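Local atomic coordinates of uncharacterized protein Q99UF4 (Staphylococcus aureus, PDB entry 3B2N), a protein that probably acts as a DNA-binding response regulator of the LuxR family, its receiver domain taking a phosphoryl signal to control transcription. Residues E66-I71 / N98-Y103; S5-E10 / Y48-V53; N37-M42 / P60-L65; T85-G90 / L105-I110. All coordinates share one frame; numbering follows the deposited sequence.

How the contacts relate
The four contacts lie in one receiver domain. Contact 2 pairs two neighbouring strands of its parallel sheet. Contacts 1 and 3 both use helix 64-73, with centres about 12 Å apart; Val67 CG2 of contact 1 packs 3.8 Å from Met62 CB of contact 3. Ala9 CB of contact 2 meets Ala41 CB of contact 3 at 3.6 Å. Contacts 2 and 4 have centres about 20 Å apart, yet Glu10 OE1 and Lys106 NZ join them in a 2.7 Å salt bridge. That bridge lies beside Asp56, the probable phosphorylation site by family. The sodium ion at Lys24 and Gly27 is about 10 Å from the Leu6 side chain.

Contact 1: residues E66-I71 / N98-Y103; sequences EVLAEI and NDVDAY
Asn98 packs on two successive residues of helix 64-73. The methylene Asn98 CB sits 3.6 Å from Leu68 CD2. With its CG anti to the carbonyl carbon (chi1 -81°), the amide end reaches Ala69, where Asn98 OD1 lies 3.5 Å from Ala69 CB. This touch is not a hydrogen bond; the polar partner of Asn98 ND2 is Lys94 O, one turn back in helix 89-97. The backbone joins in as well, with Asn98 O 3.5 Å from Leu68 CD1. Asp99 follows with positive phi (62°) and is the C-prime residue of a Schellman motif. The motif ends helix 89-97, with Val100 N bonded back to Ala95 O. In the receiver fold this turn leads from that helix into the edge strand 102-105, and here helix 64-73 lies against it. Val100 comes next. Val100 CB is 3.7 Å from Leu68 CD2, and Val100 CG2 is 4.0 Å from the same methyl. The two side chains cross at about a right angle. Leu68 has one methyl touching both Asn98 and Val100, and it also packs on Val80 of the next strand.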
loop_
_atom_site.group_PDB
_atom_site.type_symbol
_atom_site.label_atom_id
_atom_site.label_comp_id
_atom_site.label_asym_id
_atom_site.label_seq_id
_atom_site.Cartn_x
_atom_site.Cartn_y
_atom_site.Cartn_z
ATOM N N GLU A 66 -9.893 4.589 -3.045
ATOM C CA GLU A 66 -11.100 3.748 -2.954
ATOM C C GLU A 66 -10.858 2.408 -2.206
ATOM O O GLU A 66 -11.703 1.942 -1.467
ATOM C CB GLU A 66 -11.644 3.474 -4.348
ATOM C CG GLU A 66 -12.120 4.733 -5.033
ATOM C CD GLU A 66 -12.395 4.549 -6.506
ATOM O OE1 GLU A 66 -11.627 3.872 -7.243
ATOM O OE2 GLU A 66 -13.411 5.124 -6.945
ATOM N N VAL A 67 -9.714 1.779 -2.432
ATOM C CA VAL A 67 -9.369 0.563 -1.686
ATOM C C VAL A 67 -9.229 0.913 -0.177
ATOM O O VAL A 67 -9.785 0.235 0.667
ATOM C CB VAL A 67 -8.072 -0.084 -2.214
ATOM C CG1 VAL A 67 -7.612 -1.265 -1.315
ATOM C CG2 VAL A 67 -8.256 -0.576 -3.684
ATOM N N LEU A 68 -8.485 1.970 0.149
ATOM C CA LEU A 68 -8.362 2.421 1.543
ATOM C C LEU A 68 -9.744 2.672 2.138
ATOM O O LEU A 68 -10.055 2.178 3.233
ATOM C CB LEU A 68 -7.496 3.699 1.620
ATOM C CG LEU A 68 -7.603 4.569 2.896
ATOM C CD1 LEU A 68 -7.060 3.802 4.105
ATOM C CD2 LEU A 68 -6.802 5.833 2.706
ATOM N N ALA A 69 -10.590 3.404 1.418
ATOM C CA ALA A 69 -11.929 3.680 1.936
ATOM C C ALA A 69 -12.687 2.398 2.245
ATOM O O ALA A 69 -13.376 2.320 3.266
ATOM C CB ALA A 69 -12.747 4.594 0.996
ATOM N N GLU A 70 -12.550 1.383 1.382
ATOM C CA GLU A 70 -13.339 0.161 1.594
ATOM C C GLU A 70 -12.820 -0.645 2.771
ATOM O O GLU A 70 -13.605 -1.223 3.524
ATOM C CB GLU A 70 -13.384 -0.727 0.342
ATOM C CG GLU A 70 -14.500 -1.747 0.399
ATOM C CD GLU A 70 -14.576 -2.581 -0.853
ATOM O OE1 GLU A 70 -14.328 -2.033 -1.957
ATOM O OE2 GLU A 70 -14.891 -3.790 -0.741
ATOM N N ILE A 71 -11.495 -0.701 2.921
ATOM C CA ILE A 71 -10.871 -1.382 4.084
ATOM C C ILE A 71 -11.370 -0.735 5.387
ATOM O O ILE A 71 -11.624 -1.436 6.405
ATOM C CB ILE A 71 -9.326 -1.270 3.986
ATOM C CG1 ILE A 71 -8.821 -2.093 2.815
ATOM C CG2 ILE A 71 -8.588 -1.752 5.288
ATOM C CD1 ILE A 71 -7.361 -1.783 2.473
ATOM N N ASN A 98 -9.565 9.606 5.013
ATOM C CA ASN A 98 -9.871 8.172 5.006
ATOM C C ASN A 98 -9.035 7.348 5.940
ATOM O O ASN A 98 -8.975 6.143 5.783
ATOM C CB ASN A 98 -9.727 7.645 3.582
ATOM C CG ASN A 98 -10.972 7.939 2.763
ATOM O OD1 ASN A 98 -12.008 7.329 2.995
ATOM N ND2 ASN A 98 -10.891 8.900 1.841
ATOM N N ASP A 99 -8.355 8.004 6.865
ATOM C CA ASP A 99 -7.602 7.322 7.911
ATOM C C ASP A 99 -6.442 6.409 7.404
ATOM O O ASP A 99 -6.247 5.261 7.895
ATOM C CB ASP A 99 -8.566 6.535 8.802
ATOM C CG ASP A 99 -7.892 5.975 10.048
ATOM O OD1 ASP A 99 -8.332 4.900 10.517
ATOM O OD2 ASP A 99 -6.916 6.595 10.541
ATOM N N VAL A 100 -5.670 6.913 6.446
ATOM C CA VAL A 100 -4.488 6.193 5.940
ATOM C C VAL A 100 -3.462 6.084 7.095
ATOM O O VAL A 100 -3.379 6.980 7.922
ATOM C CB VAL A 100 -3.860 6.922 4.709
ATOM C CG1 VAL A 100 -3.097 8.172 5.145
ATOM C CG2 VAL A 100 -2.978 5.935 3.858
ATOM N N ASP A 101 -2.699 4.999 7.180
ATOM C CA ASP A 101 -1.686 4.956 8.238
ATOM C C ASP A 101 -0.417 5.740 7.886
ATOM O O ASP A 101 0.195 6.369 8.765
ATOM C CB ASP A 101 -1.370 3.516 8.611
ATOM C CG ASP A 101 -2.575 2.829 9.192
ATOM O OD1 ASP A 101 -3.034 3.308 10.227
ATOM O OD2 ASP A 101 -3.111 1.890 8.585
ATOM N N ALA A 102 -0.032 5.725 6.613
ATOM C CA ALA A 102 1.068 6.569 6.182
ATOM C C ALA A 102 0.908 6.950 4.713
ATOM O O ALA A 102 0.357 6.190 3.914
ATOM C CB ALA A 102 2.433 5.888 6.443
ATOM N N TYR A 103 1.390 8.136 4.353
ATOM C CA TYR A 103 1.351 8.596 2.977
ATOM C C TYR A 103 2.816 8.804 2.572
ATOM O O TYR A 103 3.491 9.639 3.128
ATOM C CB TYR A 103 0.609 9.919 2.934
ATOM C CG TYR A 103 0.240 10.404 1.550
ATOM C CD1 TYR A 103 -0.956 10.000 0.941
ATOM C CD2 TYR A 103 1.058 11.301 0.861
ATOM C CE1 TYR A 103 -1.327 10.480 -0.315
ATOM C CE2 TYR A 103 0.705 11.761 -0.401
ATOM C CZ TYR A 103 -0.475 11.341 -0.969
ATOM O OH TYR A 103 -0.834 11.809 -2.176
#

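Contact 2: residues S5-E10 / Y48-V53; sequences SLIIAE and YNPNVV
Leu6 pairs with Val52 and Ile7 with Val53 in parallel register, with CA atoms 5.0 Å apart in each pair. Val52 N donates to Ser5 O at 3.1 Å, and Val52 O accepts from Ile7 N at 3.2 Å. Ahead of this pairing, the side chains of Ser5 and Asn51 each bind the other residue's backbone N. Asn51 OD1 takes a nearly straight bond from Ser5 N (2.9 Å, 168° at the hydrogen), with the donor tilted 29° from the amide plane. Ser5 OG stands between its own backbone N and carbonyl carbon (chi1 54°). From there it accepts from Asn51 N at 3.1 Å and gives a weak bond to Asn51 OD1. On one face of the sheet Leu6 and Val52 lie side by side, pointing the same way, with Leu6 CD1 3.8 Å from Val52 CB. On the other face Ile7 crosses Pro50 obliquely, Ile7 CD1 meeting Pro50 CG at 3.6 Å, while Ile7 CB faces Val53 CG1. Helix 38-48 covers this face through Ile45. That helix links strand 29-35 to strand 52-55 by a beta-alpha-beta crossover passing over strand 4-9, as expected for the 2-1-3-4-5 sheet of CheY-like receivers.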
loop_
_atom_site.group_PDB
_atom_site.type_symbol
_atom_site.label_atom_id
_atom_site.label_comp_id
_atom_site.label_asym_id
_atom_site.label_seq_id
_atom_site.Cartn_x
_atom_site.Cartn_y
_atom_site.Cartn_z
ATOM N N SER A 5 3.011 -9.825 7.010
ATOM C CA SER A 5 2.546 -10.026 5.630
ATOM C C SER A 5 2.067 -8.741 4.954
ATOM O O SER A 5 1.493 -7.867 5.596
ATOM C CB SER A 5 1.468 -11.091 5.569
ATOM O OG SER A 5 0.426 -10.768 6.464
ATOM N N LEU A 6 2.308 -8.667 3.640
ATOM C CA LEU A 6 2.048 -7.510 2.843
ATOM C C LEU A 6 1.394 -7.906 1.530
ATOM O O LEU A 6 1.758 -8.926 0.934
ATOM C CB LEU A 6 3.378 -6.858 2.428
ATOM C CG LEU A 6 3.906 -5.564 3.000
ATOM C CD1 LEU A 6 4.241 -5.835 4.430
ATOM C CD2 LEU A 6 5.175 -5.206 2.246
ATOM N N ILE A 7 0.510 -7.050 1.040
ATOM C CA ILE A 7 0.111 -7.082 -0.351
ATOM C C ILE A 7 0.533 -5.738 -0.956
ATOM O O ILE A 7 0.437 -4.690 -0.302
ATOM C CB ILE A 7 -1.437 -7.354 -0.511
ATOM C CG1 ILE A 7 -1.759 -8.798 -0.100
ATOM C CG2 ILE A 7 -1.912 -7.003 -1.986
ATOM C CD1 ILE A 7 -3.246 -9.226 -0.107
ATOM N N ILE A 8 0.981 -5.755 -2.211
ATOM C CA ILE A 8 1.452 -4.544 -2.864
ATOM C C ILE A 8 0.639 -4.313 -4.089
ATOM O O ILE A 8 0.530 -5.210 -4.942
ATOM C CB ILE A 8 2.924 -4.620 -3.282
ATOM C CG1 ILE A 8 3.783 -4.840 -2.020
ATOM C CG2 ILE A 8 3.315 -3.285 -4.091
ATOM C CD1 ILE A 8 5.225 -5.180 -2.307
ATOM N N ALA A 9 0.009 -3.148 -4.171
ATOM C CA ALA A 9 -0.740 -2.880 -5.401
ATOM C C ALA A 9 -0.076 -1.626 -5.987
ATOM O O ALA A 9 -0.100 -0.545 -5.369
ATOM C CB ALA A 9 -2.247 -2.634 -5.091
ATOM N N GLU A 10 0.502 -1.747 -7.167
ATOM C CA GLU A 10 1.217 -0.644 -7.785
ATOM C C GLU A 10 1.063 -0.654 -9.325
ATOM O O GLU A 10 1.188 -1.699 -9.992
ATOM C CB GLU A 10 2.700 -0.670 -7.338
ATOM C CG GLU A 10 3.714 -0.013 -8.353
ATOM C CD GLU A 10 3.529 1.521 -8.468
ATOM O OE1 GLU A 10 3.266 2.193 -7.434
ATOM O OE2 GLU A 10 3.598 2.049 -9.601
ATOM N N TYR A 48 -6.670 -12.850 1.550
ATOM C CA TYR A 48 -5.438 -13.170 2.318
ATOM C C TYR A 48 -5.303 -12.508 3.696
ATOM O O TYR A 48 -4.460 -12.931 4.493
ATOM C CB TYR A 48 -4.167 -12.868 1.517
ATOM C CG TYR A 48 -3.903 -13.796 0.365
ATOM C CD1 TYR A 48 -3.389 -15.084 0.583
ATOM C CD2 TYR A 48 -4.149 -13.386 -0.958
ATOM C CE1 TYR A 48 -3.147 -15.947 -0.490
ATOM C CE2 TYR A 48 -3.923 -14.221 -2.028
ATOM C CZ TYR A 48 -3.409 -15.507 -1.801
ATOM O OH TYR A 48 -3.168 -16.350 -2.873
ATOM N N ASN A 49 -6.105 -11.473 3.970
ATOM C CA ASN A 49 -5.931 -10.626 5.174
ATOM C C ASN A 49 -4.464 -10.240 5.559
ATOM O O ASN A 49 -3.979 -10.621 6.631
ATOM C CB ASN A 49 -6.617 -11.310 6.356
ATOM C CG ASN A 49 -8.038 -11.690 6.035
ATOM O OD1 ASN A 49 -8.331 -12.855 5.703
ATOM N ND2 ASN A 49 -8.938 -10.696 6.089
ATOM N N PRO A 50 -3.762 -9.465 4.721
ATOM C CA PRO A 50 -2.374 -9.189 5.129
ATOM C C PRO A 50 -2.342 -8.216 6.321
ATOM O O PRO A 50 -3.306 -7.493 6.552
ATOM C CB PRO A 50 -1.768 -8.510 3.885
ATOM C CG PRO A 50 -2.955 -7.825 3.242
ATOM C CD PRO A 50 -4.133 -8.758 3.483
ATOM N N ASN A 51 -1.230 -8.173 7.049
ATOM C CA ASN A 51 -1.061 -7.203 8.134
ATOM C C ASN A 51 -1.036 -5.746 7.593
ATOM O O ASN A 51 -1.608 -4.811 8.170
ATOM C CB ASN A 51 0.230 -7.535 8.882
ATOM C CG ASN A 51 0.230 -8.947 9.445
ATOM O OD1 ASN A 51 1.203 -9.684 9.335
ATOM N ND2 ASN A 51 -0.870 -9.327 10.047
ATOM N N VAL A 52 -0.439 -5.586 6.430
ATOM C CA VAL A 52 -0.157 -4.266 5.885
ATOM C C VAL A 52 -0.401 -4.325 4.387
ATOM O O VAL A 52 -0.125 -5.361 3.721
ATOM C CB VAL A 52 1.384 -3.875 6.065
ATOM C CG1 VAL A 52 1.698 -2.519 5.420
ATOM C CG2 VAL A 52 1.834 -3.903 7.534
ATOM N N VAL A 53 -0.895 -3.220 3.845
ATOM C CA VAL A 53 -0.944 -3.083 2.387
ATOM C C VAL A 53 -0.248 -1.806 1.933
ATOM O O VAL A 53 -0.291 -0.753 2.619
ATOM C CB VAL A 53 -2.383 -3.170 1.775
ATOM C CG1 VAL A 53 -2.985 -4.555 1.992
ATOM C CG2 VAL A 53 -3.348 -2.097 2.364
#

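Contact 3: residues N37-M42 / P60-L65; sequences NGLDAM and PGMTGL
Met62 slants across Leu39 and Met42 at the first turn of helix 38-48. Met62 CB rests on the helix backbone, 3.6 Å from Gly38 C. Met62 CG is anti to the carbonyl carbon (chi1 -77°) and stays over the backbone of Leu39, 4.1 Å from Leu39 N. Met62 SD touches two side chains, 4.0 Å from Met42 CB and 4.1 Å from Leu39 CD1. The chain then bends at chi3, and CE turns to Glu70 of helix 64-73. Met62 O approaches Gly38 CA to 3.0 Å in a CA-H...O contact, and Gly38 has no side chain to block it. Gly38 N donates to Pro60 O at 3.0 Å. Asn37 is the N-cap of the helix: its OD1 accepts from Asp40 N at 3.0 Å and nearly straight (169°), and weakly from Leu39 N. Its amide packs against the Pro60 carbonyl. The loop joining strand 52-55 to helix 64-73 is bound to the start of the preceding helix. The N-H groups there are met by carbonyl oxygens from the Asn37 side chain and Pro60. Such oxygens probably suit the partly positive N-terminal end of the helix, while Met62 SD makes apolar contacts beside them.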
loop_
_atom_site.group_PDB
_atom_site.type_symbol
_atom_site.label_atom_id
_atom_site.label_comp_id
_atom_site.label_asym_id
_atom_site.label_seq_id
_atom_site.Cartn_x
_atom_site.Cartn_y
_atom_site.Cartn_z
ATOM N N ASN A 37 -3.808 -3.655 -10.216
ATOM C CA ASN A 37 -5.246 -3.317 -10.324
ATOM C C ASN A 37 -5.901 -3.241 -8.954
ATOM O O ASN A 37 -5.827 -4.197 -8.155
ATOM C CB ASN A 37 -5.953 -4.347 -11.221
ATOM C CG ASN A 37 -7.416 -4.025 -11.445
ATOM O OD1 ASN A 37 -8.229 -4.056 -10.523
ATOM N ND2 ASN A 37 -7.765 -3.754 -12.685
ATOM N N GLY A 38 -6.557 -2.118 -8.659
ATOM C CA GLY A 38 -7.105 -1.924 -7.301
ATOM C C GLY A 38 -8.282 -2.838 -6.950
ATOM O O GLY A 38 -8.478 -3.195 -5.782
ATOM N N LEU A 39 -9.091 -3.198 -7.949
ATOM C CA LEU A 39 -10.150 -4.165 -7.709
ATOM C C LEU A 39 -9.573 -5.544 -7.367
ATOM O O LEU A 39 -10.042 -6.237 -6.431
ATOM C CB LEU A 39 -11.034 -4.299 -8.939
ATOM C CG LEU A 39 -12.269 -5.178 -8.842
ATOM C CD1 LEU A 39 -13.142 -4.867 -7.619
ATOM C CD2 LEU A 39 -13.080 -5.016 -10.142
ATOM N N ASP A 40 -8.600 -5.948 -8.170
ATOM C CA ASP A 40 -7.800 -7.143 -7.894
ATOM C C ASP A 40 -7.223 -7.132 -6.471
ATOM O O ASP A 40 -7.445 -8.076 -5.709
ATOM C CB ASP A 40 -6.677 -7.266 -8.941
ATOM C CG ASP A 40 -5.996 -8.623 -8.907
ATOM O OD1 ASP A 40 -6.658 -9.569 -8.458
ATOM O OD2 ASP A 40 -4.798 -8.745 -9.308
ATOM N N ALA A 41 -6.516 -6.048 -6.112
ATOM C CA ALA A 41 -5.985 -5.860 -4.759
ATOM C C ALA A 41 -7.070 -6.059 -3.684
ATOM O O ALA A 41 -6.850 -6.768 -2.722
ATOM C CB ALA A 41 -5.345 -4.467 -4.605
ATOM N N MET A 42 -8.226 -5.427 -3.844
ATOM C CA MET A 42 -9.289 -5.511 -2.833
ATOM C C MET A 42 -9.713 -6.957 -2.609
ATOM O O MET A 42 -9.895 -7.364 -1.474
ATOM C CB MET A 42 -10.489 -4.634 -3.217
ATOM C CG MET A 42 -11.547 -4.342 -2.084
ATOM S SD MET A 42 -10.877 -3.492 -0.607
ATOM C CE MET A 42 -11.051 -4.769 0.647
ATOM N N PRO A 60 -6.105 1.094 -12.334
ATOM C CA PRO A 60 -7.401 0.712 -12.932
ATOM C C PRO A 60 -8.247 -0.072 -11.920
ATOM O O PRO A 60 -7.693 -0.552 -10.935
ATOM C CB PRO A 60 -6.989 -0.162 -14.141
ATOM C CG PRO A 60 -5.543 -0.645 -13.825
ATOM C CD PRO A 60 -4.941 0.433 -12.963
ATOM N N GLY A 61 -9.560 -0.177 -12.133
ATOM C CA GLY A 61 -10.428 -0.982 -11.262
ATOM C C GLY A 61 -10.893 -0.200 -10.033
ATOM O O GLY A 61 -12.067 0.149 -9.936
ATOM N N MET A 62 -9.963 0.064 -9.117
ATOM C CA MET A 62 -10.173 0.897 -7.933
ATOM C C MET A 62 -8.852 1.616 -7.686
ATOM O O MET A 62 -7.796 1.003 -7.803
ATOM C CB MET A 62 -10.498 0.026 -6.691
ATOM C CG MET A 62 -11.977 -0.537 -6.651
ATOM S SD MET A 62 -12.286 -1.692 -5.250
ATOM C CE MET A 62 -12.437 -0.527 -3.898
ATOM N N THR A 63 -8.903 2.914 -7.363
ATOM C CA THR A 63 -7.728 3.665 -6.970
ATOM C C THR A 63 -7.373 3.180 -5.594
ATOM O O THR A 63 -8.203 2.532 -4.915
ATOM C CB THR A 63 -8.024 5.184 -6.875
ATOM O OG1 THR A 63 -8.926 5.413 -5.784
ATOM C CG2 THR A 63 -8.647 5.756 -8.248
ATOM N N GLY A 64 -6.151 3.478 -5.165
ATOM C CA GLY A 64 -5.701 3.146 -3.810
ATOM C C GLY A 64 -6.559 3.799 -2.735
ATOM O O GLY A 64 -6.787 3.218 -1.643
ATOM N N LEU A 65 -7.056 4.998 -3.040
ATOM C CA LEU A 65 -7.922 5.722 -2.120
ATOM C C LEU A 65 -9.296 5.063 -1.955
ATOM O O LEU A 65 -9.820 5.014 -0.844
ATOM C CB LEU A 65 -8.062 7.194 -2.554
ATOM C CG LEU A 65 -6.829 8.141 -2.539
ATOM C CD1 LEU A 65 -7.120 9.485 -3.300
ATOM C CD2 LEU A 65 -6.313 8.412 -1.098
#

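Contact 4: residues T85-G90 / L105-I110; sequences TFKRPG and LKERSI
Lys106 lies against Thr85, with Lys106 CD 3.8 Å from Thr85 CG2. The lysine chain is extended beyond CG. A water ties its end to the other segment, accepting from Lys106 NZ at 2.8 Å and from Thr85 N at 3.1 Å. Next to this, Lys87 crosses Leu105 at about a right angle. Lys87 CD is only 3.5 Å from Leu105 CD2, a tight carbon pair. The other leucine methyl, Leu105 CD1, is 3.8 Å from Phe86 O. Lys87 bends at each torsion after CG, and its NZ meets Glu107 OE1 in a long salt bridge of 3.6 Å. All this is near the surface, and that ion pair is probably weak. Further out, several bonds set the two segments. A type I turn runs from Leu105 to Arg108, closed by Arg108 N on Leu105 O at 3.0 Å. Ser109 then caps helix 110-121. Lys106 also pairs through its backbone with Thr84. Its NZ has its main partner in Glu10, with a long, weak ion pair to Asp56. On the other segment, Phe86 O takes a weak bond from Tyr103 OH. These are the loops after strands 79-84 and 102-105, at the C-terminal ends of the sheet strands, where receiver domains keep their phosphorylation site. Lys106 and Thr84 probably correspond to the invariant lysine and the switch threonine or serine of CheY-like proteins.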
loop_
_atom_site.group_PDB
_atom_site.type_symbol
_atom_site.label_atom_id
_atom_site.label_comp_id
_atom_site.label_asym_id
_atom_site.label_seq_id
_atom_site.Cartn_x
_atom_site.Cartn_y
_atom_site.Cartn_z
ATOM N N THR A 85 3.558 9.059 -6.648
ATOM C CA THR A 85 4.240 10.268 -7.158
ATOM C C THR A 85 3.474 11.586 -6.881
ATOM O O THR A 85 4.061 12.663 -6.925
ATOM C CB THR A 85 4.489 10.190 -8.667
ATOM O OG1 THR A 85 3.225 10.036 -9.327
ATOM C CG2 THR A 85 5.310 8.998 -9.006
ATOM N N PHE A 86 2.181 11.522 -6.577
ATOM C CA PHE A 86 1.387 12.769 -6.590
ATOM C C PHE A 86 1.684 13.737 -5.449
ATOM O O PHE A 86 1.431 13.435 -4.259
ATOM C CB PHE A 86 -0.135 12.515 -6.664
ATOM C CG PHE A 86 -0.576 11.758 -7.897
ATOM C CD1 PHE A 86 -1.780 11.039 -7.895
ATOM C CD2 PHE A 86 0.208 11.754 -9.053
ATOM C CE1 PHE A 86 -2.192 10.339 -9.030
ATOM C CE2 PHE A 86 -0.190 11.042 -10.182
ATOM C CZ PHE A 86 -1.380 10.334 -10.173
ATOM N N LYS A 87 2.188 14.907 -5.826
ATOM C CA LYS A 87 2.361 15.998 -4.891
ATOM C C LYS A 87 1.056 16.799 -4.684
ATOM O O LYS A 87 0.918 17.467 -3.655
ATOM C CB LYS A 87 3.492 16.914 -5.349
ATOM C CG LYS A 87 4.870 16.283 -5.277
ATOM C CD LYS A 87 5.404 16.299 -3.856
ATOM C CE LYS A 87 5.950 17.663 -3.443
ATOM N NZ LYS A 87 7.204 17.981 -4.185
ATOM N N ARG A 88 0.114 16.736 -5.638
ATOM C CA ARG A 88 -1.210 17.403 -5.487
ATOM C C ARG A 88 -1.811 17.324 -4.079
ATOM O O ARG A 88 -1.963 16.224 -3.529
ATOM C CB ARG A 88 -2.244 16.890 -6.503
ATOM C CG ARG A 88 -2.675 17.943 -7.560
ATOM C CD ARG A 88 -2.578 17.400 -9.003
ATOM N NE ARG A 88 -1.185 17.112 -9.398
ATOM C CZ ARG A 88 -0.543 15.955 -9.193
ATOM N NH1 ARG A 88 -1.154 14.937 -8.598
ATOM N NH2 ARG A 88 0.719 15.820 -9.583
ATOM N N PRO A 89 -2.170 18.501 -3.504
ATOM C CA PRO A 89 -2.762 18.637 -2.159
ATOM C C PRO A 89 -4.053 17.813 -1.957
ATOM O O PRO A 89 -4.280 17.287 -0.860
ATOM C CB PRO A 89 -3.084 20.145 -2.078
ATOM C CG PRO A 89 -3.157 20.616 -3.542
ATOM C CD PRO A 89 -2.048 19.819 -4.167
ATOM N N GLY A 90 -4.880 17.712 -3.005
ATOM C CA GLY A 90 -6.142 16.976 -2.950
ATOM C C GLY A 90 -5.984 15.519 -2.534
ATOM O O GLY A 90 -6.790 15.006 -1.746
ATOM N N LEU A 105 5.669 9.582 -0.398
ATOM C CA LEU A 105 5.985 10.012 -1.762
ATOM C C LEU A 105 7.087 9.156 -2.348
ATOM O O LEU A 105 8.001 8.765 -1.632
ATOM C CB LEU A 105 6.499 11.449 -1.729
ATOM C CG LEU A 105 5.726 12.671 -2.195
ATOM C CD1 LEU A 105 4.272 12.604 -1.897
ATOM C CD2 LEU A 105 6.365 13.883 -1.540
ATOM N N LYS A 106 7.058 8.944 -3.668
ATOM C CA LYS A 106 8.144 8.189 -4.335
ATOM C C LYS A 106 9.449 8.964 -4.456
ATOM O O LYS A 106 10.384 8.468 -5.077
ATOM C CB LYS A 106 7.671 7.625 -5.688
ATOM C CG LYS A 106 6.490 6.657 -5.432
ATOM C CD LYS A 106 5.987 6.018 -6.705
ATOM C CE LYS A 106 4.829 5.068 -6.452
ATOM N NZ LYS A 106 4.233 4.719 -7.800
ATOM N N GLU A 107 9.501 10.173 -3.853
ATOM C CA GLU A 107 10.772 10.831 -3.502
ATOM C C GLU A 107 11.623 10.085 -2.462
ATOM O O GLU A 107 12.832 10.327 -2.337
ATOM C CB GLU A 107 10.511 12.249 -2.973
ATOM C CG GLU A 107 10.449 13.274 -4.096
ATOM C CD GLU A 107 10.009 14.653 -3.620
ATOM O OE1 GLU A 107 9.847 15.534 -4.489
ATOM O OE2 GLU A 107 9.834 14.859 -2.389
ATOM N N ARG A 108 10.977 9.191 -1.713
ATOM C CA ARG A 108 11.602 8.395 -0.650
ATOM C C ARG A 108 12.109 7.124 -1.255
ATOM O O ARG A 108 11.544 6.654 -2.249
ATOM C CB ARG A 108 10.532 8.019 0.418
ATOM C CG ARG A 108 9.776 9.217 1.029
ATOM C CD ARG A 108 10.578 9.895 2.159
ATOM N NE ARG A 108 11.621 10.733 1.608
ATOM C CZ ARG A 108 11.432 11.948 1.078
ATOM N NH1 ARG A 108 12.488 12.609 0.601
ATOM N NH2 ARG A 108 10.206 12.504 1.009
ATOM N N SER A 109 13.145 6.541 -0.655
ATOM C CA SER A 109 13.642 5.233 -1.080
ATOM C C SER A 109 12.803 4.102 -0.494
ATOM O O SER A 109 12.014 4.319 0.429
ATOM C CB SER A 109 15.078 5.047 -0.585
ATOM O OG SER A 109 15.101 5.031 0.841
ATOM N N ILE A 110 13.004 2.882 -1.008
ATOM C CA ILE A 110 12.381 1.678 -0.445
ATOM C C ILE A 110 12.844 1.441 1.024
ATOM O O ILE A 110 12.030 1.089 1.894
ATOM C CB ILE A 110 12.518 0.425 -1.411
ATOM C CG1 ILE A 110 11.583 0.642 -2.619
ATOM C CG2 ILE A 110 12.217 -0.923 -0.646
ATOM C CD1 ILE A 110 11.663 -0.388 -3.754
HETATM O O HOH W 1 2.262 6.745 -8.157
#